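Local coordinates for cell wall binding protein cwp8 (Peptoclostridium difficile, PDB 5J6Q) that is a cell wall protein that probably anchors itself to the bacterial cell wall through its CWB2 module of three Toprim-like domains, at residues A[368-373]-A[393-398]; A[418-423]-A[463-468]; A[522-527]-A[549-554]. One frame throughout, in Å; residues are numbered along the deposited sequence.

Contact 1: A[368-373]-A[393-398]; sequences IYIVGG and VERVSG
R395 reaches from strand 393-396 over I370 and past the end of strand 368-371, where its tip meets two glycine carbonyls. Its CB lies 4.0 Å from I370 O. CG is anti to the backbone N (chi1 -160°), which brings it close to that same oxygen, and CD then comes up beside G372 O. A bend at chi3 (-76°) turns NE, and the guanidinium beyond it settles flat over I370, whose CG2 sits 3.6 Å above the centre of its plane. NH2 gives a hydrogen bond of 3.1 Å to G372 O, close to the guanidinium plane but above the plane of the carbonyl; G373 O lies 2.9 Å from NH2, at the edge of the group. NH1 is held by E382 in a salt bridge and by V377 O, which ties the group to helix 379-386 and the loop before it. I370 CD1 in turn presses on V393 CG1 at 3.4 Å, tighter than usual. On the other face of the sheet Y369 and E394 run side by side, ring and carboxylate 25° apart, with V396 CG2 at the ring edge, 3.7 Å from Y369 CD2; E394 OE2 is bonded to Q411. Underneath, four backbone bonds alternate between the parallel strands, from E394 N to I368 O through to G372 N and V396 O. The strands, helix 379-386 between them, form a beta-alpha-beta unit at one edge of a four-stranded parallel sheet, as expected of a Toprim-like CWB2 domain.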
ATOM      1  N   ILE A 368      25.550  26.220   9.805  1.00 50.94           N
ATOM      2  CA  ILE A 368      25.363  24.936  10.420  1.00 54.48           C
ATOM      3  C   ILE A 368      25.686  25.165  11.922  1.00 58.86           C
ATOM      4  O   ILE A 368      26.838  25.530  12.236  1.00 54.66           O
ATOM      5  CB  ILE A 368      26.301  23.848   9.867  1.00 51.77           C
ATOM      6  CG1 ILE A 368      25.974  23.540   8.381  1.00 51.36           C
ATOM      7  CG2 ILE A 368      26.185  22.580  10.735  1.00 46.66           C
ATOM      8  CD1 ILE A 368      26.983  22.557   7.782  1.00 50.19           C
ATOM      9  N   TYR A 369      24.638  25.049  12.826  1.00 55.72           N
ATOM     10  CA  TYR A 369      24.869  25.174  14.230  1.00 50.05           C
ATOM     11  C   TYR A 369      24.963  23.772  14.814  1.00 53.18           C
ATOM     12  O   TYR A 369      24.081  22.952  14.536  1.00 59.84           O
ATOM     13  CB  TYR A 369      23.717  25.879  14.921  1.00 49.81           C
ATOM     14  CG  TYR A 369      23.392  27.250  14.399  1.00 53.92           C
ATOM     15  CD1 TYR A 369      22.632  27.416  13.257  1.00 51.66           C
ATOM     16  CD2 TYR A 369      23.818  28.395  15.075  1.00 56.94           C
ATOM     17  CE1 TYR A 369      22.284  28.689  12.798  1.00 55.80           C
ATOM     18  CE2 TYR A 369      23.482  29.666  14.625  1.00 56.32           C
ATOM     19  CZ  TYR A 369      22.717  29.809  13.484  1.00 62.23           C
ATOM     20  OH  TYR A 369      22.400  31.081  13.031  1.00 64.63           O
ATOM     21  N   ILE A 370      25.970  23.478  15.600  1.00 55.43           N
ATOM     22  CA  ILE A 370      26.106  22.183  16.274  1.00 58.37           C
ATOM     23  C   ILE A 370      25.694  22.484  17.736  1.00 63.02           C
ATOM     24  O   ILE A 370      26.316  23.323  18.367  1.00 63.27           O
ATOM     25  CB  ILE A 370      27.558  21.717  16.100  1.00 58.55           C
ATOM     26  CG1 ILE A 370      27.743  21.263  14.657  1.00 62.08           C
ATOM     27  CG2 ILE A 370      27.932  20.585  17.066  1.00 62.88           C
ATOM     28  CD1 ILE A 370      29.155  21.268  14.169  1.00 62.85           C
ATOM     29  N   VAL A 371      24.594  21.876  18.233  1.00 65.46           N
ATOM     30  CA  VAL A 371      24.172  22.110  19.612  1.00 64.58           C
ATOM     31  C   VAL A 371      24.785  21.040  20.527  1.00 70.21           C
ATOM     32  O   VAL A 371      24.821  19.876  20.135  1.00 75.11           O
ATOM     33  CB  VAL A 371      22.638  22.107  19.626  1.00 67.52           C
ATOM     34  CG1 VAL A 371      22.102  22.214  21.063  1.00 65.01           C
ATOM     35  CG2 VAL A 371      22.124  23.278  18.772  1.00 60.65           C
ATOM     36  N   GLY A 372      25.286  21.418  21.717  1.00 73.12           N
ATOM     37  CA  GLY A 372      25.880  20.440  22.607  1.00 79.78           C
ATOM     38  C   GLY A 372      27.397  20.473  22.550  1.00 89.52           C
ATOM     39  O   GLY A 372      28.001  21.090  21.662  1.00 91.09           O
ATOM     40  N   GLY A 373      28.023  19.792  23.514  1.00 93.70           N
ATOM     41  CA  GLY A 373      29.473  19.753  23.587  1.00 94.33           C
ATOM     42  C   GLY A 373      30.007  18.698  22.650  1.00 90.35           C
ATOM     43  O   GLY A 373      29.239  18.082  21.915  1.00 87.51           O
ATOM     44  N   VAL A 393      30.146  27.166  10.552  1.00 67.93           N
ATOM     45  CA  VAL A 393      29.829  26.063  11.411  1.00 67.77           C
ATOM     46  C   VAL A 393      30.016  26.685  12.818  1.00 71.52           C
ATOM     47  O   VAL A 393      31.139  26.765  13.297  1.00 73.76           O
ATOM     48  CB  VAL A 393      30.783  24.865  11.203  1.00 67.61           C
ATOM     49  CG1 VAL A 393      30.362  23.703  12.097  1.00 71.48           C
ATOM     50  CG2 VAL A 393      30.786  24.412   9.755  1.00 66.80           C
ATOM     51  N   GLU A 394      28.927  27.155  13.444  1.00 72.49           N
ATOM     52  CA  GLU A 394      28.949  27.808  14.751  1.00 73.14           C
ATOM     53  C   GLU A 394      28.467  26.892  15.873  1.00 74.07           C
ATOM     54  O   GLU A 394      27.357  26.343  15.783  1.00 71.36           O
ATOM     55  CB  GLU A 394      28.039  29.040  14.682  1.00 74.25           C
ATOM     56  CG  GLU A 394      27.807  29.721  16.021  1.00 74.77           C
ATOM     57  CD  GLU A 394      26.998  30.997  15.875  1.00 90.30           C
ATOM     58  OE1 GLU A 394      26.306  31.169  14.843  1.00 95.03           O
ATOM     59  OE2 GLU A 394      27.054  31.835  16.795  1.00100.76           O
ATOM     60  N   ARG A 395      29.276  26.715  16.935  1.00 73.55           N
ATOM     61  CA  ARG A 395      28.806  25.835  17.993  1.00 70.07           C
ATOM     62  C   ARG A 395      28.087  26.614  19.078  1.00 69.60           C
ATOM     63  O   ARG A 395      28.520  27.708  19.504  1.00 68.31           O
ATOM     64  CB  ARG A 395      29.931  24.967  18.568  1.00 67.38           C
ATOM     65  CG  ARG A 395      29.297  23.750  19.270  1.00 64.47           C
ATOM     66  CD  ARG A 395      30.270  22.832  19.996  1.00 58.66           C
ATOM     67  NE  ARG A 395      31.006  21.989  19.053  1.00 63.67           N
ATOM     68  CZ  ARG A 395      31.017  20.657  19.066  1.00 65.62           C
ATOM     69  NH1 ARG A 395      31.762  19.986  18.204  1.00 65.75           N
ATOM     70  NH2 ARG A 395      30.270  19.986  19.936  1.00 64.19           N
ATOM     71  N   VAL A 396      26.930  26.040  19.487  1.00 67.34           N
ATOM     72  CA  VAL A 396      26.012  26.602  20.475  1.00 67.06           C
ATOM     73  C   VAL A 396      26.099  25.633  21.621  1.00 68.46           C
ATOM     74  O   VAL A 396      25.455  24.559  21.596  1.00 64.32           O
ATOM     75  CB  VAL A 396      24.569  26.691  19.896  1.00 69.43           C
ATOM     76  CG1 VAL A 396      23.605  27.283  20.919  1.00 64.04           C
ATOM     77  CG2 VAL A 396      24.556  27.530  18.615  1.00 69.58           C
ATOM     78  N   SER A 397      26.883  26.000  22.632  1.00 64.50           N
ATOM     79  CA  SER A 397      27.111  25.090  23.734  1.00 65.27           C
ATOM     80  C   SER A 397      27.668  25.750  25.007  1.00 67.74           C
ATOM     81  O   SER A 397      28.089  26.928  25.007  1.00 66.59           O
ATOM     82  CB  SER A 397      28.074  24.011  23.277  1.00 65.51           C
ATOM     83  OG  SER A 397      28.036  22.911  24.169  1.00 74.24           O
ATOM     84  N   GLY A 398      27.640  24.949  26.082  1.00 68.97           N
ATOM     85  CA  GLY A 398      28.092  25.354  27.404  1.00 72.03           C
ATOM     86  C   GLY A 398      28.642  24.118  28.092  1.00 75.98           C
ATOM     87  O   GLY A 398      28.723  23.080  27.469  1.00 75.68           O
TER

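Contact 2: A[418-423]-A[463-468]; sequences TAFVVG and ELEIVG
F420 lays its ring beside the E465 side chain, CE2 3.6 Å from E465 CB, both side chains pointing the same way from adjacent parallel strands. E465 CG is anti to its backbone N (chi1 180°) and stays near the same two ring atoms, CE2 and CD2, before the chain bends at chi2. Its carboxylate ends only 14° out of parallel with the ring. V467 CG2 approaches CD2 of the same ring obliquely at 4.1 Å. On the other face A419, with just a methyl to offer, lets the neighbouring leucine close in: L464 CD2 stands 3.5 Å from A419 CB, a tight pair. Further along this face I466 CG2 packs against V421 O at 3.5 Å.

These side chains are set in register by four backbone hydrogen bonds that alternate from strand to strand, A419 N to E463 O, E465 N to A419 O, V421 N to E465 O (2.8 Å) and V467 N to V421 O. Where the strands part, a water accepts from G423 N at 3.1 Å and also lies 2.5 Å from V467 O, a distance too short to be relied on.

Outward, E465 OE2 has a weak bond to Y509 OH, and E463 makes a salt bridge with K417. Helices 453-459 and 475-484 cover the A419, V421, L464 and I466 face. The two strands occupy the middle of a four-stranded parallel sheet, strand 444-447 flanking 418-423 and strand 491-493 flanking 463-467.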
ATOM      1  N   THR A 418       7.328  35.199  25.660  1.00 84.16           N
ATOM      2  CA  THR A 418       7.122  33.983  26.424  1.00 78.47           C
ATOM      3  C   THR A 418       8.395  33.166  26.547  1.00 72.78           C
ATOM      4  O   THR A 418       9.286  33.196  25.679  1.00 68.61           O
ATOM      5  CB  THR A 418       5.999  33.151  25.764  1.00 82.74           C
ATOM      6  OG1 THR A 418       6.178  31.782  26.094  1.00 87.39           O
ATOM      7  CG2 THR A 418       6.007  33.257  24.246  1.00 85.70           C
ATOM      8  N   ALA A 419       8.487  32.450  27.666  1.00 65.34           N
ATOM      9  CA  ALA A 419       9.605  31.571  27.902  1.00 60.58           C
ATOM     10  C   ALA A 419       9.126  30.398  28.775  1.00 57.02           C
ATOM     11  O   ALA A 419       8.189  30.546  29.564  1.00 55.09           O
ATOM     12  CB  ALA A 419      10.734  32.313  28.555  1.00 61.09           C
ATOM     13  N   PHE A 420       9.742  29.237  28.591  1.00 50.73           N
ATOM     14  CA  PHE A 420       9.323  28.015  29.276  1.00 48.20           C
ATOM     15  C   PHE A 420      10.397  27.536  30.177  1.00 44.06           C
ATOM     16  O   PHE A 420      11.555  27.635  29.792  1.00 47.64           O
ATOM     17  CB  PHE A 420       9.038  26.891  28.236  1.00 43.57           C
ATOM     18  CG  PHE A 420       7.702  27.109  27.619  1.00 43.74           C
ATOM     19  CD1 PHE A 420       7.589  27.608  26.332  1.00 42.30           C
ATOM     20  CD2 PHE A 420       6.540  26.898  28.350  1.00 49.98           C
ATOM     21  CE1 PHE A 420       6.353  27.893  25.804  1.00 48.45           C
ATOM     22  CE2 PHE A 420       5.295  27.186  27.806  1.00 46.58           C
ATOM     23  CZ  PHE A 420       5.213  27.681  26.545  1.00 52.48           C
ATOM     24  N   VAL A 421      10.054  26.996  31.338  1.00 45.54           N
ATOM     25  CA  VAL A 421      11.093  26.485  32.255  1.00 48.63           C
ATOM     26  C   VAL A 421      10.830  25.078  32.569  1.00 48.63           C
ATOM     27  O   VAL A 421       9.719  24.724  32.929  1.00 49.42           O
ATOM     28  CB  VAL A 421      11.188  27.292  33.584  1.00 51.13           C
ATOM     29  CG1 VAL A 421      11.879  26.457  34.663  1.00 54.58           C
ATOM     30  CG2 VAL A 421      11.971  28.570  33.341  1.00 49.94           C
ATOM     31  N   VAL A 422      11.864  24.242  32.455  1.00 47.03           N
ATOM     32  CA  VAL A 422      11.720  22.785  32.647  1.00 43.95           C
ATOM     33  C   VAL A 422      12.913  22.306  33.399  1.00 44.49           C
ATOM     34  O   VAL A 422      13.929  23.021  33.417  1.00 50.15           O
ATOM     35  CB  VAL A 422      11.609  22.109  31.206  1.00 44.30           C
ATOM     36  CG1 VAL A 422      10.538  22.843  30.338  1.00 40.44           C
ATOM     37  CG2 VAL A 422      12.956  22.155  30.481  1.00 36.64           C
ATOM     38  N   GLY A 423      12.880  21.100  33.938  1.00 45.52           N
ATOM     39  CA  GLY A 423      14.022  20.597  34.704  1.00 42.00           C
ATOM     40  C   GLY A 423      15.008  19.796  33.883  1.00 49.20           C
ATOM     41  O   GLY A 423      14.694  19.196  32.858  1.00 52.28           O
ATOM     42  N   GLU A 463       6.838  36.927  30.434  1.00112.28           N
ATOM     43  CA  GLU A 463       5.888  35.988  31.035  1.00109.01           C
ATOM     44  C   GLU A 463       6.410  34.546  30.885  1.00102.37           C
ATOM     45  O   GLU A 463       6.729  34.108  29.780  1.00 98.12           O
ATOM     46  CB  GLU A 463       4.514  36.134  30.376  1.00112.10           C
ATOM     47  CG  GLU A 463       3.934  37.522  30.573  1.00122.41           C
ATOM     48  CD  GLU A 463       2.451  37.579  30.272  1.00132.46           C
ATOM     49  OE1 GLU A 463       1.758  36.559  30.466  1.00138.92           O
ATOM     50  OE2 GLU A 463       1.985  38.645  29.835  1.00138.48           O
ATOM     51  N   LEU A 464       6.469  33.818  32.003  1.00 91.27           N
ATOM     52  CA  LEU A 464       7.018  32.484  32.077  1.00 80.14           C
ATOM     53  C   LEU A 464       5.992  31.382  32.398  1.00 74.15           C
ATOM     54  O   LEU A 464       4.950  31.622  33.003  1.00 71.52           O
ATOM     55  CB  LEU A 464       8.134  32.517  33.161  1.00 75.88           C
ATOM     56  CG  LEU A 464       9.175  33.627  32.941  1.00 79.68           C
ATOM     57  CD1 LEU A 464       9.934  33.995  34.235  1.00 75.45           C
ATOM     58  CD2 LEU A 464      10.138  33.155  31.872  1.00 76.16           C
ATOM     59  N   GLU A 465       6.299  30.160  31.974  1.00 67.99           N
ATOM     60  CA  GLU A 465       5.435  29.001  32.228  1.00 59.47           C
ATOM     61  C   GLU A 465       6.352  27.845  32.590  1.00 51.05           C
ATOM     62  O   GLU A 465       7.414  27.692  31.986  1.00 47.41           O
ATOM     63  CB  GLU A 465       4.566  28.674  30.995  1.00 54.72           C
ATOM     64  CG  GLU A 465       3.650  27.474  31.188  1.00 65.42           C
ATOM     65  CD  GLU A 465       2.169  27.848  31.350  1.00 81.89           C
ATOM     66  OE1 GLU A 465       1.588  27.458  32.372  1.00 89.45           O
ATOM     67  OE2 GLU A 465       1.583  28.512  30.471  1.00 84.53           O
ATOM     68  N   ILE A 466       5.975  27.073  33.602  1.00 51.55           N
ATOM     69  CA  ILE A 466       6.774  25.927  34.014  1.00 50.09           C
ATOM     70  C   ILE A 466       6.124  24.633  33.530  1.00 47.63           C
ATOM     71  O   ILE A 466       4.896  24.527  33.593  1.00 46.24           O
ATOM     72  CB  ILE A 466       6.909  25.910  35.543  1.00 50.99           C
ATOM     73  CG1 ILE A 466       7.302  27.317  36.052  1.00 60.14           C
ATOM     74  CG2 ILE A 466       7.965  24.886  35.920  1.00 51.70           C
ATOM     75  CD1 ILE A 466       7.638  27.370  37.550  1.00 64.14           C
ATOM     76  N   VAL A 467       6.942  23.666  33.073  1.00 46.11           N
ATOM     77  CA  VAL A 467       6.455  22.378  32.561  1.00 51.18           C
ATOM     78  C   VAL A 467       7.213  21.296  33.338  1.00 49.24           C
ATOM     79  O   VAL A 467       8.410  21.119  33.161  1.00 50.05           O
ATOM     80  CB  VAL A 467       6.618  22.231  31.004  1.00 48.70           C
ATOM     81  CG1 VAL A 467       6.078  20.859  30.540  1.00 47.82           C
ATOM     82  CG2 VAL A 467       5.843  23.326  30.274  1.00 47.11           C
ATOM     83  N   GLY A 468       6.503  20.564  34.204  1.00 49.45           N
ATOM     84  CA  GLY A 468       7.139  19.548  35.035  1.00 48.60           C
ATOM     85  C   GLY A 468       6.638  19.756  36.473  1.00 48.76           C
ATOM     86  O   GLY A 468       6.199  20.848  36.837  1.00 49.14           O
TER
HETATM   87  O   HOH W   1      10.279  19.517  33.605  1.00 43.33           O

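Contact 3: A[522-527]-A[549-554]. With SO4 (sulfate ion), chain C.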
ATOM      1  N   GLY A 522       8.663   7.404  24.862  1.00 38.90           N
ATOM      2  CA  GLY A 522       9.880   7.082  25.621  1.00 43.52           C
ATOM      3  C   GLY A 522       9.683   5.937  26.611  1.00 46.25           C
ATOM      4  O   GLY A 522      10.621   5.513  27.244  1.00 50.41           O
ATOM      5  N   TYR A 523       8.449   5.406  26.708  1.00 50.89           N
ATOM      6  CA  TYR A 523       8.037   4.337  27.621  1.00 48.52           C
ATOM      7  C   TYR A 523       8.531   2.984  27.028  1.00 46.09           C
ATOM      8  O   TYR A 523       8.663   2.046  27.769  1.00 46.04           O
ATOM      9  CB  TYR A 523       6.493   4.351  27.781  1.00 52.31           C
ATOM     10  CG  TYR A 523       5.926   5.244  28.889  1.00 52.05           C
ATOM     11  CD1 TYR A 523       4.674   5.849  28.749  1.00 44.91           C
ATOM     12  CD2 TYR A 523       6.629   5.446  30.073  1.00 43.68           C
ATOM     13  CE1 TYR A 523       4.143   6.647  29.757  1.00 33.37           C
ATOM     14  CE2 TYR A 523       6.101   6.230  31.094  1.00 38.97           C
ATOM     15  CZ  TYR A 523       4.857   6.831  30.933  1.00 42.60           C
ATOM     16  OH  TYR A 523       4.374   7.644  31.930  1.00 42.55           O
ATOM     17  N   VAL A 524       8.721   2.864  25.684  1.00 40.75           N
ATOM     18  CA  VAL A 524       9.347   1.652  25.072  1.00 39.49           C
ATOM     19  C   VAL A 524      10.739   2.069  24.595  1.00 42.83           C
ATOM     20  O   VAL A 524      10.918   2.960  23.732  1.00 38.02           O
ATOM     21  CB  VAL A 524       8.519   1.070  23.915  1.00 42.02           C
ATOM     22  CG1 VAL A 524       9.243  -0.047  23.207  1.00 45.60           C
ATOM     23  CG2 VAL A 524       7.159   0.582  24.425  1.00 45.43           C
ATOM     24  N   GLY A 525      11.776   1.503  25.244  1.00 38.23           N
ATOM     25  CA  GLY A 525      13.138   1.766  24.831  1.00 29.52           C
ATOM     26  C   GLY A 525      13.764   2.956  25.496  1.00 38.51           C
ATOM     27  O   GLY A 525      14.864   3.320  25.111  1.00 42.49           O
ATOM     28  N   GLY A 526      13.085   3.600  26.481  1.00 44.86           N
ATOM     29  CA  GLY A 526      13.717   4.723  27.195  1.00 43.35           C
ATOM     30  C   GLY A 526      13.573   6.085  26.508  1.00 39.44           C
ATOM     31  O   GLY A 526      13.081   6.198  25.380  1.00 34.81           O
ATOM     32  N   ASN A 527      14.018   7.148  27.202  1.00 38.51           N
ATOM     33  CA  ASN A 527      13.930   8.559  26.767  1.00 39.78           C
ATOM     34  C   ASN A 527      14.654   8.910  25.431  1.00 41.18           C
ATOM     35  O   ASN A 527      14.203   9.841  24.698  1.00 42.77           O
ATOM     36  CB  ASN A 527      14.372   9.438  27.918  1.00 38.90           C
ATOM     37  CG  ASN A 527      13.294   9.482  29.039  1.00 48.76           C
ATOM     38  OD1 ASN A 527      12.237   8.813  28.955  1.00 45.92           O
ATOM     39  ND2 ASN A 527      13.454  10.270  30.092  1.00 44.60           N
ATOM     40  N   LEU A 549       2.103  12.520  22.606  1.00 25.32           N
ATOM     41  CA  LEU A 549       3.207  11.540  22.815  1.00 25.61           C
ATOM     42  C   LEU A 549       2.613  10.225  23.326  1.00 36.26           C
ATOM     43  O   LEU A 549       2.001  10.130  24.430  1.00 31.41           O
ATOM     44  CB  LEU A 549       4.181  12.068  23.847  1.00 26.72           C
ATOM     45  CG  LEU A 549       4.957  13.302  23.371  1.00 32.94           C
ATOM     46  CD1 LEU A 549       5.743  13.844  24.567  1.00 29.05           C
ATOM     47  CD2 LEU A 549       5.879  13.001  22.141  1.00 26.59           C
ATOM     48  N   THR A 550       2.760   9.184  22.463  1.00 34.94           N
ATOM     49  CA  THR A 550       2.330   7.907  22.937  1.00 33.51           C
ATOM     50  C   THR A 550       3.064   6.769  22.187  1.00 34.70           C
ATOM     51  O   THR A 550       3.406   6.942  21.006  1.00 32.77           O
ATOM     52  CB  THR A 550       0.813   7.704  22.728  1.00 35.01           C
ATOM     53  OG1 THR A 550       0.393   6.604  23.575  1.00 35.37           O
ATOM     54  CG2 THR A 550       0.492   7.324  21.334  1.00 27.36           C
ATOM     55  N   THR A 551       3.289   5.615  22.883  1.00 32.22           N
ATOM     56  CA  THR A 551       3.834   4.448  22.156  1.00 31.88           C
ATOM     57  C   THR A 551       2.768   3.400  22.064  1.00 33.04           C
ATOM     58  O   THR A 551       2.520   2.841  21.015  1.00 33.29           O
ATOM     59  CB  THR A 551       5.091   3.858  22.855  1.00 36.61           C
ATOM     60  OG1 THR A 551       6.026   4.904  22.974  1.00 37.52           O
ATOM     61  CG2 THR A 551       5.737   2.718  21.995  1.00 37.41           C
ATOM     62  N   GLU A 552       2.143   3.085  23.197  1.00 35.82           N
ATOM     63  CA  GLU A 552       1.092   2.121  23.182  1.00 36.69           C
ATOM     64  C   GLU A 552      -0.232   2.958  23.185  1.00 46.42           C
ATOM     65  O   GLU A 552      -0.264   4.081  22.611  1.00 48.77           O
ATOM     66  CB  GLU A 552       1.156   1.152  24.385  1.00 46.46           C
ATOM     67  CG  GLU A 552       2.575   0.969  24.918  1.00 59.78           C
ATOM     68  CD  GLU A 552       2.998  -0.494  24.937  1.00 76.98           C
ATOM     69  OE1 GLU A 552       3.173  -1.057  26.045  1.00 81.34           O
ATOM     70  OE2 GLU A 552       3.157  -1.065  23.845  1.00 79.77           O
ATOM     71  N   GLU A 553      -1.308   2.445  23.759  1.00 44.63           N
ATOM     72  CA  GLU A 553      -2.546   3.252  23.746  1.00 47.62           C
ATOM     73  C   GLU A 553      -2.475   4.532  24.571  1.00 40.43           C
ATOM     74  O   GLU A 553      -1.703   4.702  25.514  1.00 32.96           O
ATOM     75  CB  GLU A 553      -3.801   2.398  24.195  1.00 54.78           C
ATOM     76  CG  GLU A 553      -3.800   2.037  25.690  1.00 65.55           C
ATOM     77  CD  GLU A 553      -5.208   1.633  26.223  1.00 82.46           C
ATOM     78  OE1 GLU A 553      -5.343   1.438  27.457  1.00 85.33           O
ATOM     79  OE2 GLU A 553      -6.187   1.515  25.412  1.00 86.93           O
ATOM     80  N   LEU A 554      -3.315   5.482  24.167  1.00 39.30           N
ATOM     81  CA  LEU A 554      -3.458   6.766  24.875  1.00 37.09           C
ATOM     82  C   LEU A 554      -3.855   6.647  26.279  1.00 36.44           C
ATOM     83  O   LEU A 554      -4.579   5.741  26.633  1.00 36.60           O
ATOM     84  CB  LEU A 554      -4.611   7.571  24.280  1.00 38.87           C
ATOM     85  CG  LEU A 554      -4.438   8.070  22.870  1.00 44.39           C
ATOM     86  CD1 LEU A 554      -5.616   9.025  22.482  1.00 42.62           C
ATOM     87  CD2 LEU A 554      -3.201   8.792  22.773  1.00 38.24           C
TER
HETATM   88  S   SO4 C 702       6.820   9.238  33.981  1.00 52.82           S
HETATM   89  O1  SO4 C 702       5.962   8.118  34.153  1.00 53.00           O
HETATM   90  O2  SO4 C 702       6.849   9.956  35.129  1.00 53.29           O
HETATM   91  O3  SO4 C 702       6.362  10.082  32.836  1.00 52.83           O
HETATM   92  O4  SO4 C 702       8.160   8.740  33.702  1.00 59.46           O
HETATM   93  O   HOH W   2       8.895   4.724  23.511  1.00 45.17           O
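V524 and T551 are the closest pair across two loops without regular structure, their CA atoms 6.8 Å apart, with a water between the backbone of the first loop and the T551 hydroxyl. Both loops follow parallel strands of the third Toprim-like CWB2 domain, 516-519 and 547-549, and lead into helices 531-542 and 556-565. The direct touch is small and apolar: the methyl CG2 of T551, anti to its backbone N, crosses V524 obliquely and reaches V524 CG2 at 3.5 Å, with V524 CB a little further off. E552 adds only a loose contact, its CD 4.3 Å from V524 CG2. The polar link is the water, which donates to T551 OG1 at 2.9 Å and accepts from V524 N and, weakly, from G522 N. D521, just before G522, is bonded to T551 OG1 and to Y523 N, tying T551 to the first loop. Within the second loop, T550 OG1 donates to E552 O at 2.8 Å from above the carbonyl plane. The Y523 ring makes a cation-pi contact with R498. Y523 OH donates to O1 of a sulfate ion, probably from the crystallisation liquor, at 2.8 Å, with O1 in the plane of the ring.

The three contacts follow one another along the chain, and none touches another. Contacts 1 and 2 both pair adjacent parallel strands in four-stranded sheets with the same strand order, their centres 23 Å apart; contact 1 includes an edge strand, whereas contact 2 lies between the two inner ones. Contact 3 joins loops beyond the strand ends of a third parallel sheet, 23 Å from contact 2 and 29 Å from contact 1 between centres. Its nearest atoms come to about 9 Å from contact 2 and about 15 Å from contact 1. The sulfate ion belongs to contact 3, where R498 N also binds it.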